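Local atomic coordinates of Afp3 (PDB entry 6RBN), a protein that probably builds part of the contractile sheath around the inner tube of the anti-feeding prophage, a phage-tail-like injection system of Serratia entomophila. Residues P130-A134 against E163-T167. Coordinates in Å, arbitrary orientation, origin at the centre of the assembly. Numbering follows the deposited sequence.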
ATOM      1  N   PRO D 130      75.468   3.067 -16.070  1.00 88.55           N
ATOM      2  CA  PRO D 130      76.691   3.296 -16.850  1.00 88.55           C
ATOM      3  C   PRO D 130      77.903   2.580 -16.273  1.00 88.55           C
ATOM      4  O   PRO D 130      78.330   2.846 -15.146  1.00 88.55           O
ATOM      5  CB  PRO D 130      76.854   4.817 -16.806  1.00 88.55           C
ATOM      6  CG  PRO D 130      76.139   5.239 -15.582  1.00 88.55           C
ATOM      7  CD  PRO D 130      74.989   4.297 -15.418  1.00 88.55           C
ATOM      8  N   LEU D 131      78.459   1.657 -17.053  1.00 92.82           N
ATOM      9  CA  LEU D 131      79.583   0.829 -16.638  1.00 92.82           C
ATOM     10  C   LEU D 131      80.615   0.883 -17.753  1.00 92.82           C
ATOM     11  O   LEU D 131      80.392   0.323 -18.830  1.00 92.82           O
ATOM     12  CB  LEU D 131      79.104  -0.597 -16.346  1.00 92.82           C
ATOM     13  CG  LEU D 131      79.939  -1.684 -15.670  1.00 92.82           C
ATOM     14  CD1 LEU D 131      80.773  -2.454 -16.657  1.00 92.82           C
ATOM     15  CD2 LEU D 131      80.819  -1.073 -14.597  1.00 92.82           C
ATOM     16  N   GLU D 132      81.740   1.555 -17.494  1.00100.31           N
ATOM     17  CA  GLU D 132      82.600   2.036 -18.574  1.00100.31           C
ATOM     18  C   GLU D 132      83.439   0.924 -19.194  1.00100.31           C
ATOM     19  O   GLU D 132      83.304   0.624 -20.384  1.00100.31           O
ATOM     20  CB  GLU D 132      83.503   3.160 -18.060  1.00100.31           C
ATOM     21  CG  GLU D 132      84.408   3.761 -19.123  1.00100.31           C
ATOM     22  CD  GLU D 132      83.649   4.527 -20.195  1.00100.31           C
ATOM     23  OE1 GLU D 132      82.559   5.062 -19.901  1.00100.31           O
ATOM     24  OE2 GLU D 132      84.144   4.591 -21.340  1.00100.31           O
ATOM     25  N   LYS D 133      84.324   0.312 -18.419  1.00104.44           N
ATOM     26  CA  LYS D 133      85.159  -0.767 -18.925  1.00104.44           C
ATOM     27  C   LYS D 133      84.698  -2.077 -18.308  1.00104.44           C
ATOM     28  O   LYS D 133      83.925  -2.082 -17.353  1.00104.44           O
ATOM     29  CB  LYS D 133      86.644  -0.512 -18.639  1.00104.44           C
ATOM     30  CG  LYS D 133      87.043  -0.572 -17.180  1.00104.44           C
ATOM     31  CD  LYS D 133      88.513  -0.209 -17.028  1.00104.44           C
ATOM     32  CE  LYS D 133      88.964  -0.257 -15.580  1.00104.44           C
ATOM     33  NZ  LYS D 133      88.978  -1.650 -15.063  1.00104.44           N
ATOM     34  N   ALA D 134      85.157  -3.193 -18.871  1.00104.25           N
ATOM     35  CA  ALA D 134      84.602  -4.487 -18.488  1.00104.25           C
ATOM     36  C   ALA D 134      85.252  -5.036 -17.223  1.00104.25           C
ATOM     37  O   ALA D 134      84.560  -5.545 -16.335  1.00104.25           O
ATOM     38  CB  ALA D 134      84.752  -5.481 -19.636  1.00104.25           C
ATOM     39  N   GLU D 163      82.134  -8.619 -26.758  1.00 94.81           N
ATOM     40  CA  GLU D 163      81.765  -9.965 -26.335  1.00 94.81           C
ATOM     41  C   GLU D 163      82.198 -10.237 -24.900  1.00 94.81           C
ATOM     42  O   GLU D 163      81.435 -10.815 -24.121  1.00 94.81           O
ATOM     43  CB  GLU D 163      82.382 -10.990 -27.287  1.00 94.81           C
ATOM     44  CG  GLU D 163      81.811 -12.400 -27.191  1.00 94.81           C
ATOM     45  CD  GLU D 163      82.507 -13.273 -26.164  1.00 94.81           C
ATOM     46  OE1 GLU D 163      83.701 -13.031 -25.886  1.00 94.81           O
ATOM     47  OE2 GLU D 163      81.861 -14.206 -25.642  1.00 94.81           O
ATOM     48  N   THR D 164      83.419  -9.845 -24.537  1.00 93.71           N
ATOM     49  CA  THR D 164      83.905 -10.057 -23.182  1.00 93.71           C
ATOM     50  C   THR D 164      83.295  -9.086 -22.182  1.00 93.71           C
ATOM     51  O   THR D 164      83.376  -9.332 -20.975  1.00 93.71           O
ATOM     52  CB  THR D 164      85.426  -9.934 -23.141  1.00 93.71           C
ATOM     53  OG1 THR D 164      85.811  -8.625 -23.575  1.00 93.71           O
ATOM     54  CG2 THR D 164      86.066 -10.972 -24.047  1.00 93.71           C
ATOM     55  N   TYR D 165      82.704  -7.990 -22.660  1.00 91.00           N
ATOM     56  CA  TYR D 165      81.994  -7.075 -21.776  1.00 91.00           C
ATOM     57  C   TYR D 165      80.724  -7.719 -21.240  1.00 91.00           C
ATOM     58  O   TYR D 165      80.409  -7.591 -20.053  1.00 91.00           O
ATOM     59  CB  TYR D 165      81.660  -5.793 -22.536  1.00 91.00           C
ATOM     60  CG  TYR D 165      81.050  -4.672 -21.725  1.00 91.00           C
ATOM     61  CD1 TYR D 165      81.847  -3.774 -21.032  1.00 91.00           C
ATOM     62  CD2 TYR D 165      79.677  -4.514 -21.651  1.00 91.00           C
ATOM     63  CE1 TYR D 165      81.288  -2.743 -20.303  1.00 91.00           C
ATOM     64  CE2 TYR D 165      79.110  -3.494 -20.928  1.00 91.00           C
ATOM     65  CZ  TYR D 165      79.917  -2.615 -20.255  1.00 91.00           C
ATOM     66  OH  TYR D 165      79.340  -1.602 -19.533  1.00 91.00           O
ATOM     67  N   ARG D 166      79.987  -8.420 -22.104  1.00 89.38           N
ATOM     68  CA  ARG D 166      78.718  -9.012 -21.700  1.00 89.38           C
ATOM     69  C   ARG D 166      78.924 -10.235 -20.822  1.00 89.38           C
ATOM     70  O   ARG D 166      78.100 -10.519 -19.947  1.00 89.38           O
ATOM     71  CB  ARG D 166      77.902  -9.378 -22.933  1.00 89.38           C
ATOM     72  CG  ARG D 166      77.384  -8.186 -23.687  1.00 89.38           C
ATOM     73  CD  ARG D 166      76.712  -8.618 -24.965  1.00 89.38           C
ATOM     74  NE  ARG D 166      77.691  -9.161 -25.896  1.00 89.38           N
ATOM     75  CZ  ARG D 166      77.395  -9.639 -27.095  1.00 89.38           C
ATOM     76  NH1 ARG D 166      76.149  -9.621 -27.522  1.00 89.38           N
ATOM     77  NH2 ARG D 166      78.350 -10.115 -27.879  1.00 89.38           N
ATOM     78  N   THR D 167      80.008 -10.981 -21.052  1.00 89.62           N
ATOM     79  CA  THR D 167      80.314 -12.152 -20.240  1.00 89.62           C
ATOM     80  C   THR D 167      80.623 -11.771 -18.795  1.00 89.62           C
ATOM     81  O   THR D 167      80.238 -12.500 -17.874  1.00 89.62           O
ATOM     82  CB  THR D 167      81.482 -12.913 -20.875  1.00 89.62           C
ATOM     83  OG1 THR D 167      81.146 -13.235 -22.229  1.00 89.62           O
ATOM     84  CG2 THR D 167      81.781 -14.206 -20.137  1.00 89.62           C
TER
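Segment 163-167 meets the loop 130-134 essentially through one aromatic side chain: of the 196 Å² buried between them, both sides summed, Tyr165 supplies 98 Å². Glu163 O accepts a hydrogen bond from Thr167 OG1 (3.1 Å) and a weak one from Thr167 N (3.4 Å). The backbone carbonyl Thr164 O lies a marginal 4.3 Å from Ala134 CB. Tyr165 makes the contact: its t rotamer (chi1 -174°) extends the ring to the loop, where Tyr165 OH donates a hydrogen bond to Leu131 O. Its 2.3 Å is shorter than usual and, in a 2.8 Å map, no sign of special strength. Apolar packing accompanies this bond, with Leu131 CD1 3.7 Å from Tyr165 CE1 and Ala134 CB 3.6 Å from Tyr165 CD1, while Lys133 C lies at the ring edge, 4.0 Å from Tyr165 CE1. Arg35 makes a cation-pi contact with Tyr165, and Val33 touches both Leu131 and Tyr165. The tyrosine thus ties helix 163-172 to the loop joining strand 127-130 to helix 137-141, beside strand 31-34.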